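PDB 3PYI: spindle assembly abnormal protein 6 from Caenorhabditis elegans, which acts as the central scaffold of the centriole, its globular N-terminal domain linking coiled-coil homodimers into the inner ring that sets ninefold symmetry. Local coordinates for residues H99-N104 with T133-I138. The protein carries 1 engineered substitution. Residues are numbered along the deposited sequence; the frame is centred on the assembly and turned at random.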
ATOM      1  N   HIS A  99      -4.249  16.323   5.571  1.00 40.19           N
ATOM      2  CA  HIS A  99      -3.456  15.927   4.407  1.00 44.18           C
ATOM      3  C   HIS A  99      -4.128  14.926   3.478  1.00 43.05           C
ATOM      4  O   HIS A  99      -3.664  14.717   2.364  1.00 51.41           O
ATOM      5  CB  HIS A  99      -2.096  15.371   4.845  1.00 33.44           C
ATOM      6  CG  HIS A  99      -1.218  16.386   5.501  1.00 35.83           C
ATOM      7  ND1 HIS A  99      -0.509  17.328   4.786  1.00 43.40           N
ATOM      8  CD2 HIS A  99      -0.938  16.612   6.806  1.00 43.64           C
ATOM      9  CE1 HIS A  99       0.168  18.091   5.623  1.00 60.53           C
ATOM     10  NE2 HIS A  99      -0.073  17.677   6.855  1.00 48.96           N
ATOM     11  N   LEU A 100      -5.205  14.300   3.926  1.00 33.70           N
ATOM     12  CA  LEU A 100      -5.829  13.268   3.113  1.00 30.33           C
ATOM     13  C   LEU A 100      -7.278  13.584   2.762  1.00 42.73           C
ATOM     14  O   LEU A 100      -7.725  13.267   1.669  1.00 33.82           O
ATOM     15  CB  LEU A 100      -5.697  11.899   3.784  1.00 30.50           C
ATOM     16  CG  LEU A 100      -4.270  11.348   3.907  1.00 35.88           C
ATOM     17  CD1 LEU A 100      -4.281  10.018   4.613  1.00 32.77           C
ATOM     18  CD2 LEU A 100      -3.617  11.194   2.534  1.00 39.40           C
ATOM     19  N   LEU A 101      -7.997  14.241   3.671  1.00 35.15           N
ATOM     20  CA  LEU A 101      -9.397  14.570   3.406  1.00 36.31           C
ATOM     21  C   LEU A 101      -9.586  16.034   3.022  1.00 45.92           C
ATOM     22  O   LEU A 101     -10.700  16.471   2.747  1.00 60.25           O
ATOM     23  CB  LEU A 101     -10.266  14.225   4.611  1.00 33.53           C
ATOM     24  CG  LEU A 101     -10.263  12.766   5.070  1.00 35.39           C
ATOM     25  CD1 LEU A 101     -11.145  12.614   6.296  1.00 37.10           C
ATOM     26  CD2 LEU A 101     -10.720  11.839   3.959  1.00 44.38           C
ATOM     27  N   CYS A 102      -8.485  16.780   2.996  1.00 42.38           N
ATOM     28  CA  CYS A 102      -8.504  18.218   2.735  1.00 53.56           C
ATOM     29  C   CYS A 102      -8.688  18.540   1.257  1.00 68.96           C
ATOM     30  O   CYS A 102      -8.353  17.734   0.390  1.00 69.58           O
ATOM     31  CB  CYS A 102      -7.188  18.836   3.203  1.00 62.17           C
ATOM     32  SG  CYS A 102      -5.734  18.094   2.383  1.00 66.40           S
ATOM     33  N   LYS A 103      -9.208  19.734   0.981  1.00 86.97           N
ATOM     34  CA  LYS A 103      -9.354  20.223  -0.388  1.00 87.45           C
ATOM     35  C   LYS A 103      -8.095  20.970  -0.819  1.00 78.52           C
ATOM     36  O   LYS A 103      -7.670  21.918  -0.157  1.00 86.49           O
ATOM     37  CB  LYS A 103     -10.563  21.158  -0.500  1.00 99.50           C
ATOM     38  CG  LYS A 103     -11.905  20.521  -0.166  1.00110.63           C
ATOM     39  CD  LYS A 103     -13.056  21.485  -0.454  1.00120.78           C
ATOM     40  CE  LYS A 103     -14.417  20.825  -0.251  1.00119.30           C
ATOM     41  NZ  LYS A 103     -15.544  21.708  -0.672  1.00112.72           N
ATOM     42  N   ASN A 104      -7.497  20.546  -1.927  1.00 67.30           N
ATOM     43  CA  ASN A 104      -6.302  21.214  -2.432  1.00 70.42           C
ATOM     44  C   ASN A 104      -6.630  22.524  -3.150  1.00 68.94           C
ATOM     45  O   ASN A 104      -7.737  22.699  -3.662  1.00 62.55           O
ATOM     46  CB  ASN A 104      -5.476  20.274  -3.319  1.00 77.07           C
ATOM     47  CG  ASN A 104      -4.525  19.390  -2.513  1.00 97.55           C
ATOM     48  OD1 ASN A 104      -4.684  19.221  -1.299  1.00 87.69           O
ATOM     49  ND2 ASN A 104      -3.527  18.826  -3.189  1.00102.37           N
ATOM     50  N   THR A 133      -7.004  11.639  -3.134  1.00 65.51           N
ATOM     51  CA  THR A 133      -7.447  10.591  -2.225  1.00 49.36           C
ATOM     52  C   THR A 133      -8.771  10.001  -2.690  1.00 49.54           C
ATOM     53  O   THR A 133      -9.598  10.698  -3.271  1.00 48.35           O
ATOM     54  CB  THR A 133      -7.635  11.164  -0.803  1.00 48.03           C
ATOM     55  OG1 THR A 133      -6.402  11.723  -0.343  1.00 50.34           O
ATOM     56  CG2 THR A 133      -8.082  10.088   0.171  1.00 43.26           C
ATOM     57  N   GLU A 134      -8.969   8.714  -2.442  1.00 33.13           N
ATOM     58  CA  GLU A 134     -10.217   8.063  -2.821  1.00 38.22           C
ATOM     59  C   GLU A 134     -10.726   7.299  -1.624  1.00 35.80           C
ATOM     60  O   GLU A 134      -9.949   6.751  -0.836  1.00 31.19           O
ATOM     61  CB  GLU A 134     -10.033   7.097  -3.998  1.00 36.87           C
ATOM     62  CG  GLU A 134      -9.748   7.743  -5.346  1.00 64.82           C
ATOM     63  CD  GLU A 134      -9.368   6.719  -6.412  1.00 77.85           C
ATOM     64  OE1 GLU A 134      -8.260   6.146  -6.322  1.00 74.77           O
ATOM     65  OE2 GLU A 134     -10.176   6.483  -7.335  1.00 85.27           O
ATOM     66  N   ILE A 135     -12.040   7.272  -1.488  1.00 37.28           N
ATOM     67  CA  ILE A 135     -12.682   6.567  -0.398  1.00 26.74           C
ATOM     68  C   ILE A 135     -13.543   5.440  -0.938  1.00 28.33           C
ATOM     69  O   ILE A 135     -14.347   5.622  -1.849  1.00 27.74           O
ATOM     70  CB  ILE A 135     -13.558   7.518   0.418  1.00 34.24           C
ATOM     71  CG1 ILE A 135     -12.695   8.633   1.014  1.00 44.74           C
ATOM     72  CG2 ILE A 135     -14.305   6.763   1.518  1.00 28.88           C
ATOM     73  CD1 ILE A 135     -13.497   9.737   1.634  1.00 48.80           C
ATOM     74  N   ASN A 136     -13.340   4.269  -0.368  1.00 26.54           N
ATOM     75  CA  ASN A 136     -14.164   3.124  -0.703  0.61 28.19           C
ATOM     76  C   ASN A 136     -14.913   2.658   0.521  1.00 34.89           C
ATOM     77  O   ASN A 136     -14.374   2.582   1.622  1.00 31.27           O
ATOM     78  CB  ASN A 136     -13.344   1.965  -1.276  0.61 28.96           C
ATOM     79  CG  ASN A 136     -13.146   2.068  -2.773  0.61 27.68           C
ATOM     80  OD1 ASN A 136     -13.483   3.075  -3.394  0.61 27.55           O
ATOM     81  ND2 ASN A 136     -12.579   1.024  -3.359  0.61 32.30           N
ATOM     82  N   ILE A 137     -16.190   2.374   0.327  1.00 28.85           N
ATOM     83  CA  ILE A 137     -16.994   1.815   1.397  1.00 29.18           C
ATOM     84  C   ILE A 137     -17.551   0.491   0.937  1.00 32.30           C
ATOM     85  O   ILE A 137     -18.240   0.413  -0.072  1.00 36.13           O
ATOM     86  CB  ILE A 137     -18.116   2.746   1.830  1.00 32.24           C
ATOM     87  CG1 ILE A 137     -17.515   3.979   2.518  1.00 37.70           C
ATOM     88  CG2 ILE A 137     -19.040   2.023   2.808  1.00 44.08           C
ATOM     89  CD1 ILE A 137     -18.524   5.058   2.816  1.00 55.31           C
ATOM     90  N   ILE A 138     -17.242  -0.566   1.668  1.00 32.90           N
ATOM     91  CA  ILE A 138     -17.691  -1.890   1.257  1.00 34.88           C
ATOM     92  C   ILE A 138     -18.692  -2.453   2.252  1.00 40.64           C
ATOM     93  O   ILE A 138     -18.362  -2.659   3.421  1.00 32.56           O
ATOM     94  CB  ILE A 138     -16.504  -2.857   1.125  1.00 39.59           C
ATOM     95  CG1 ILE A 138     -15.379  -2.195   0.319  1.00 43.24           C
ATOM     96  CG2 ILE A 138     -16.967  -4.160   0.483  1.00 32.58           C
ATOM     97  CD1 ILE A 138     -14.078  -2.973   0.306  1.00 58.71           C
TER
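With chi1 at -59°, the hydroxyl of Thr133 sits beside its own backbone N, and from there OG1 reaches the carbonyl of Leu100; the methyl CG2 is anti to that N. The result is one hydrogen bond, donated by Thr133 OG1 to Leu100 O at 2.9 Å. The donor lies in the carbonyl plane, on a lone pair, with a C=O...OG1 angle of 127°. Thr133 CG2 lies 3.5 Å from Leu100 O, a van der Waals contact alongside the bond. The leucine's own side chain crosses the threonine at about a right angle, its CD2 passing 4.0 Å from Thr133 OG1.

One residue on from Leu100, and two on from Thr133, the contact turns apolar. The CB of Leu101 points away from the strand, yet the end of its side chain comes nearer, and its CD2 methyl meets the CD1 methyl of Ile135 at 4.2 Å. Both residues are buried.

The contact joins helix 92-100 and the residues that follow it to strand 133-139 in the SAS-6 N-terminal domain. Leu101 also packs on Phe10, Leu38 and Ile40, while Ile135 touches Leu14 of strand 7-23 and both Phe148 and Leu150 of strand 145-152. Leu100 packs in addition on Ile156 of the second subunit, another copy of the protein, which thus lies against the helix 92-100 side of the contact.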